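Local coordinates for lambda phage protein with carbohydrate-binding module (Shewanella oneidensis, PDB 2A5Z) that is of unknown function but binds magnesium, forms a trimer and has a jelly-roll fold resembling a carbohydrate-binding module, so it may recognise sugars, at residues L145-S148 with D149-G152; E33-K36 with L37-L40; L201-D204 with S205-L209. One frame throughout, in Å; residues are numbered along the deposited sequence.

Contact 1: L145-S148 with D149-G152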
loop_
_atom_site.group_PDB
_atom_site.type_symbol
_atom_site.label_atom_id
_atom_site.label_comp_id
_atom_site.label_asym_id
_atom_site.label_seq_id
_atom_site.Cartn_x
_atom_site.Cartn_y
_atom_site.Cartn_z
ATOM N N LEU C 145 6.704 -2.231 -23.090
ATOM C CA LEU C 145 7.505 -2.867 -24.137
ATOM C C LEU C 145 8.186 -1.844 -25.039
ATOM O O LEU C 145 8.997 -2.209 -25.889
ATOM C CB LEU C 145 6.661 -3.844 -24.977
ATOM C CG LEU C 145 6.033 -5.066 -24.290
ATOM C CD1 LEU C 145 5.079 -5.778 -25.238
ATOM C CD2 LEU C 145 7.083 -6.036 -23.743
ATOM N N GLY C 146 7.857 -0.565 -24.840
ATOM C CA GLY C 146 8.433 0.545 -25.606
ATOM C C GLY C 146 9.919 0.703 -25.369
ATOM O O GLY C 146 10.427 0.392 -24.284
ATOM N N ILE C 147 10.617 1.193 -26.389
ATOM C CA ILE C 147 12.080 1.261 -26.369
ATOM C C ILE C 147 12.623 2.496 -27.131
ATOM O O ILE C 147 13.839 2.643 -27.337
ATOM C CB ILE C 147 12.669 -0.073 -26.911
ATOM C CG1 ILE C 147 14.164 -0.191 -26.611
ATOM C CG2 ILE C 147 12.334 -0.255 -28.396
ATOM C CD1 ILE C 147 14.655 -1.640 -26.562
ATOM N N SER C 148 11.712 3.390 -27.503
ATOM C CA SER C 148 12.007 4.494 -28.414
ATOM C C SER C 148 12.487 5.775 -27.730
ATOM O O SER C 148 13.112 6.620 -28.372
ATOM C CB SER C 148 10.765 4.811 -29.240
ATOM O OG SER C 148 9.716 5.171 -28.369
ATOM N N ASP C 149 12.180 5.928 -26.444
ATOM C CA ASP C 149 12.493 7.165 -25.716
ATOM C C ASP C 149 13.040 6.909 -24.314
ATOM O O ASP C 149 12.502 6.093 -23.566
ATOM C CB ASP C 149 11.247 8.052 -25.613
ATOM C CG ASP C 149 10.726 8.489 -26.967
ATOM O OD1 ASP C 149 11.271 9.464 -27.523
ATOM O OD2 ASP C 149 9.763 7.862 -27.469
ATOM N N ARG C 150 14.104 7.626 -23.968
ATOM C CA ARG C 150 14.693 7.559 -22.635
ATOM C C ARG C 150 15.689 8.701 -22.418
ATOM O O ARG C 150 16.225 9.276 -23.377
ATOM C CB ARG C 150 15.371 6.203 -22.387
ATOM C CG ARG C 150 16.421 5.845 -23.421
ATOM C CD ARG C 150 16.835 4.394 -23.329
ATOM N NE ARG C 150 17.583 3.985 -24.513
ATOM C CZ ARG C 150 17.022 3.551 -25.638
ATOM N NH1 ARG C 150 17.779 3.204 -26.670
ATOM N NH2 ARG C 150 15.705 3.467 -25.735
ATOM N N SER C 151 15.939 9.005 -21.152
ATOM C CA SER C 151 16.838 10.077 -20.782
ATOM C C SER C 151 17.309 9.875 -19.334
ATOM O O SER C 151 16.494 9.725 -18.419
ATOM C CB SER C 151 16.126 11.422 -20.990
ATOM O OG SER C 151 16.561 12.373 -20.052
ATOM N N GLY C 152 18.625 9.837 -19.136
ATOM C CA GLY C 152 19.192 9.643 -17.800
ATOM C C GLY C 152 20.481 8.853 -17.875
ATOM O O GLY C 152 21.244 9.006 -18.829
HETATM O O HOH W 1 15.730 2.988 -29.281
#

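Contact 2: E33-K36 with L37-L40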
loop_
_atom_site.group_PDB
_atom_site.type_symbol
_atom_site.label_atom_id
_atom_site.label_comp_id
_atom_site.label_asym_id
_atom_site.label_seq_id
_atom_site.Cartn_x
_atom_site.Cartn_y
_atom_site.Cartn_z
ATOM N N GLU C 33 14.401 7.760 15.440
ATOM C CA GLU C 33 13.058 8.260 15.165
ATOM C C GLU C 33 13.091 9.354 14.093
ATOM O O GLU C 33 12.172 9.458 13.275
ATOM C CB GLU C 33 12.392 8.754 16.457
ATOM C CG GLU C 33 11.998 7.626 17.425
ATOM C CD GLU C 33 11.814 8.083 18.880
ATOM O OE1 GLU C 33 12.414 9.102 19.292
ATOM O OE2 GLU C 33 11.071 7.402 19.622
ATOM N N LYS C 34 14.153 10.158 14.094
ATOM C CA LYS C 34 14.329 11.216 13.093
ATOM C C LYS C 34 14.511 10.610 11.703
ATOM O O LYS C 34 13.916 11.079 10.733
ATOM C CB LYS C 34 15.516 12.127 13.446
ATOM C CG LYS C 34 15.706 13.315 12.493
ATOM C CD LYS C 34 16.792 14.274 12.984
ATOM C CE LYS C 34 17.019 15.429 12.008
ATOM N NZ LYS C 34 15.880 16.403 11.971
ATOM N N LEU C 35 15.330 9.563 11.626
ATOM C CA LEU C 35 15.574 8.836 10.381
ATOM C C LEU C 35 14.297 8.205 9.825
ATOM O O LEU C 35 13.999 8.371 8.647
ATOM C CB LEU C 35 16.668 7.779 10.585
ATOM C CG LEU C 35 17.284 7.076 9.368
ATOM C CD1 LEU C 35 17.934 8.049 8.368
ATOM C CD2 LEU C 35 18.297 6.035 9.845
ATOM N N LYS C 36 13.559 7.486 10.677
ATOM C CA LYS C 36 12.249 6.905 10.343
ATOM C C LYS C 36 11.321 7.916 9.694
ATOM O O LYS C 36 10.680 7.632 8.688
ATOM C CB LYS C 36 11.553 6.389 11.605
ATOM C CG LYS C 36 11.753 4.929 11.918
ATOM C CD LYS C 36 10.666 4.457 12.871
ATOM C CE LYS C 36 11.043 3.147 13.521
ATOM N NZ LYS C 36 9.982 2.691 14.451
ATOM N N LEU C 37 11.242 9.093 10.302
ATOM C CA LEU C 37 10.364 10.143 9.836
ATOM C C LEU C 37 10.850 10.730 8.505
ATOM O O LEU C 37 10.037 11.135 7.669
ATOM C CB LEU C 37 10.229 11.215 10.923
ATOM C CG LEU C 37 8.889 11.934 11.116
ATOM C CD1 LEU C 37 7.679 11.054 10.817
ATOM C CD2 LEU C 37 8.807 12.473 12.532
ATOM N N SER C 38 12.169 10.736 8.298
ATOM C CA SER C 38 12.759 11.268 7.069
ATOM C C SER C 38 12.410 10.443 5.828
ATOM O O SER C 38 12.480 10.935 4.700
ATOM C CB SER C 38 14.283 11.403 7.207
ATOM O OG SER C 38 14.933 10.139 7.132
ATOM N N THR C 39 12.041 9.186 6.036
ATOM C CA THR C 39 11.736 8.291 4.926
ATOM C C THR C 39 10.248 7.919 4.854
ATOM O O THR C 39 9.866 6.983 4.150
ATOM C CB THR C 39 12.637 7.033 4.952
ATOM O OG1 THR C 39 12.410 6.306 6.161
ATOM C CG2 THR C 39 14.120 7.421 4.856
ATOM N N LEU C 40 9.416 8.678 5.566
ATOM C CA LEU C 40 7.964 8.498 5.543
ATOM C C LEU C 40 7.356 8.857 4.183
ATOM O O LEU C 40 7.597 9.939 3.644
ATOM C CB LEU C 40 7.307 9.298 6.677
ATOM C CG LEU C 40 5.779 9.436 6.724
ATOM C CD1 LEU C 40 5.110 8.095 6.929
ATOM C CD2 LEU C 40 5.366 10.405 7.814
HETATM O O HOH W 2 10.250 5.385 7.350
#

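Contact 3: L201-D204 with S205-L209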
loop_
_atom_site.group_PDB
_atom_site.type_symbol
_atom_site.label_atom_id
_atom_site.label_comp_id
_atom_site.label_asym_id
_atom_site.label_seq_id
_atom_site.Cartn_x
_atom_site.Cartn_y
_atom_site.Cartn_z
ATOM N N LEU C 201 26.721 8.372 -11.031
ATOM C CA LEU C 201 26.926 6.988 -10.622
ATOM C C LEU C 201 27.977 6.915 -9.507
ATOM O O LEU C 201 29.026 7.562 -9.583
ATOM C CB LEU C 201 27.355 6.146 -11.825
ATOM C CG LEU C 201 27.656 4.663 -11.645
ATOM C CD1 LEU C 201 26.368 3.828 -11.532
ATOM C CD2 LEU C 201 28.530 4.193 -12.806
ATOM N N TYR C 202 27.672 6.146 -8.466
ATOM C CA TYR C 202 28.548 5.975 -7.319
ATOM C C TYR C 202 28.851 4.496 -7.107
ATOM O O TYR C 202 28.109 3.612 -7.571
ATOM C CB TYR C 202 27.899 6.506 -6.032
ATOM C CG TYR C 202 27.304 7.897 -6.098
ATOM C CD1 TYR C 202 28.008 9.001 -5.605
ATOM C CD2 TYR C 202 26.026 8.105 -6.615
ATOM C CE1 TYR C 202 27.458 10.287 -5.633
ATOM C CE2 TYR C 202 25.463 9.393 -6.664
ATOM C CZ TYR C 202 26.187 10.476 -6.168
ATOM O OH TYR C 202 25.646 11.737 -6.217
ATOM N N SER C 203 29.930 4.232 -6.379
ATOM C CA SER C 203 30.198 2.892 -5.873
ATOM C C SER C 203 29.235 2.610 -4.713
ATOM O O SER C 203 28.514 3.512 -4.255
ATOM C CB SER C 203 31.640 2.807 -5.381
ATOM O OG SER C 203 31.769 3.506 -4.156
ATOM N N ASP C 204 29.240 1.373 -4.221
ATOM C CA ASP C 204 28.368 0.984 -3.107
ATOM C C ASP C 204 28.700 1.700 -1.784
ATOM O O ASP C 204 27.900 1.677 -0.849
ATOM C CB ASP C 204 28.380 -0.538 -2.912
ATOM C CG ASP C 204 27.113 -1.053 -2.242
ATOM O OD1 ASP C 204 26.072 -0.357 -2.302
ATOM O OD2 ASP C 204 27.150 -2.171 -1.678
ATOM N N SER C 205 29.869 2.335 -1.708
ATOM C CA SER C 205 30.213 3.152 -0.539
ATOM C C SER C 205 29.996 4.662 -0.758
ATOM O O SER C 205 30.403 5.477 0.072
ATOM C CB SER C 205 31.639 2.856 -0.065
ATOM O OG SER C 205 32.565 3.041 -1.112
ATOM N N GLY C 206 29.345 5.020 -1.867
ATOM C CA GLY C 206 28.988 6.410 -2.158
ATOM C C GLY C 206 30.089 7.257 -2.778
ATOM O O GLY C 206 29.987 8.479 -2.818
ATOM N N THR C 207 31.143 6.608 -3.267
ATOM C CA THR C 207 32.235 7.302 -3.946
ATOM C C THR C 207 31.829 7.612 -5.386
ATOM O O THR C 207 31.390 6.722 -6.103
ATOM C CB THR C 207 33.524 6.447 -3.910
ATOM O OG1 THR C 207 33.873 6.205 -2.547
ATOM C CG2 THR C 207 34.689 7.160 -4.596
ATOM N N GLN C 208 31.960 8.869 -5.809
ATOM C CA GLN C 208 31.541 9.230 -7.162
ATOM C C GLN C 208 32.444 8.582 -8.211
ATOM O O GLN C 208 33.664 8.685 -8.143
ATOM C CB GLN C 208 31.456 10.745 -7.372
ATOM C CG GLN C 208 30.969 11.120 -8.775
ATOM C CD GLN C 208 30.627 12.582 -8.923
ATOM O OE1 GLN C 208 29.880 13.149 -8.121
ATOM N NE2 GLN C 208 31.167 13.205 -9.959
ATOM N N LEU C 209 31.810 7.917 -9.173
ATOM C CA LEU C 209 32.500 7.183 -10.233
ATOM C C LEU C 209 32.339 7.866 -11.587
ATOM O O LEU C 209 33.241 7.824 -12.427
ATOM C CB LEU C 209 31.956 5.748 -10.322
ATOM C CG LEU C 209 32.247 4.770 -9.176
ATOM C CD1 LEU C 209 31.594 3.404 -9.462
ATOM C CD2 LEU C 209 33.747 4.626 -8.945
HETATM O O HOH W 3 34.609 2.981 -3.534
#

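Contact 1: L145-S148 with D149-G152
Arg150 folds back on its own chain so that NH2 reaches Ile147 O at 2.6 Å, a short hydrogen bond with an N-H...O angle of 145°. The oxygen lies almost in the guanidinium plane, at its edge, whereas from the carbonyl's side the donor sits well above the peptide plane, 49° out of it. A water also donates to Ile147 O at 2.7 Å and accepts a weak bond from Arg150 NH1, so that one carbonyl oxygen is gripped by two donors. The Arg150 side chain gets there by placing CG between the backbone N and the carbonyl carbon (chi1 56°) and then running extended as far as NE, with Ile147 CG1 alongside, 4.1 Å from Arg150 NH2.

This is the loop that leaves strand 140-142 and enters strand 150-151, on the surface of the jelly-roll. Ser148 and Asp149 make its second link: Ser148 OG donates to Asp149 OD2 at 2.8 Å, meeting the carboxylate from above its plane. The other carboxylate oxygen, Asp149 OD1, accepts a hydrogen bond from Ala167 N, so the acid is held from two residues and its rotation is restrained. Further out, Leu135 of strand 134-137 packs against both Ile147 and Arg150, and backbone hydrogen bonds tie Arg150 to Val165 of strand 159-166.

Contact 2: E33-K36 with L37-L40
Ser38 turns its hydroxyl back onto Leu35 O near the C-terminal end of the short helix 31-38, the familiar way in which a serine bonds to a carbonyl of the preceding turn. Ser38 OG donates at 2.5 Å to Leu35 O, lying in the carbonyl plane on a lone pair. A chi1 of 75° sets OG between the backbone N and the carbonyl carbon of Ser38, where it can swing back along the helix. Leu35 adds a looser contact, its CD1 resting 3.9 Å from Ser38 OG.

The backbone shows the helix running out. Leu37 N bonds to Glu33 O at 3.1 Å and Ser38 N to Lys34 O at 3.0 Å, in the i to i+4 pattern, but Thr39 N manages just weak bonds to Leu35 O and Lys36 O. Leu37 CB packs over Glu33 O at 3.5 Å.

The charged side chains work between subunits. Lys34 NZ forms a salt bridge with Glu33 OE2 of the third subunit, and the extended Lys36 chain carries NZ to Leu37 O of the second subunit, while Leu40 packs on Leu40 of both neighbouring copies. The helix therefore takes part in the trimer interface, with a carbonyl of each helix end receiving a lysine from a neighbouring copy. Glu33 OE1 turns back within its own chain to accept from Ser30 N.

Where the helix gives way to loop, a chi1 of 61° sets Thr39 OG1 between its own backbone N and carbonyl carbon, close to the Lys36 carbonyl. A water bridges the two: it donates to Lys36 O at 2.7 Å and is also hydrogen-bonded to Thr39 OG1, 2.6 Å away.

Contact 3: L201-D204 with S205-L209
Leu209 N to Leu201 O, 2.8 Å with an N-H...O angle of 163°, and Ser203 N to Thr207 O, 2.9 Å and similarly straight, are two of the backbone bonds that join the strands of this beta hairpin, 197-203 with 208-213, at the edge of the six-stranded antiparallel sheet. Between them Tyr202 and Gln208 form a non-hydrogen-bonded pair. Thr207 O also receives a CA-H...O contact from Tyr202 CA, so two neighbouring residues of the opposing strand converge on one carbonyl.

The chain reverses as a 3:5 hairpin, a type I turn from Ser203 to Gly206 with a G1 beta bulge. Gly206 N closes the turn on Ser203 O at 2.9 Å, approaching from well above the carbonyl plane. Gly206, the turn's last residue, has a positive phi of 83°, which favours glycine. Ser203 braces the turn a second time through its side chain. With chi1 at 74°, Ser203 OG lies between its backbone N and carbonyl carbon and accepts from Thr207 N at 3.3 Å. A water hydrogen-bonded to Ser203 OG also makes a weak bond to Thr207 OG1.

Asp204, at the turn's second position, finds its partner outside the hairpin: OD2 accepts from His87 NE2.

Packing divides between the two faces. Leu209 CD1 reaches across to the backbone of the other strand, 3.6 Å from Ser203 N, and Leu209 and Leu201 together meet Tyr177 and Tyr185. On the face bearing Tyr202 and Gln208, the tyrosine ring packs beside Lys188 and against Val262 of the second subunit, while Tyr202 CD1 lies 3.5 Å from Gly206 O and 4.2 Å from Gln208 CB.

How the contacts relate
The three contacts follow one another along the chain without touching. Contact 2 and contact 1 lie on opposite sides of the chain's centre, their centres about 34 Å apart; contact 3 is about 25 Å from contact 1 and 24 Å from contact 2, centre to centre. Contacts 2 and 3 both meet the second subunit, and both come within about 12 Å of a bound magnesium ion without forming part of the site made by Asp54, Phe88, Gly89 and Asp247: the side chain of Thr39 is about 12 Å from an ion and that of Asp204 about 11 Å. Asp204 comes closer to the ligand Asp247, about 7 Å between side chains. Contact 1 sits away from the metal.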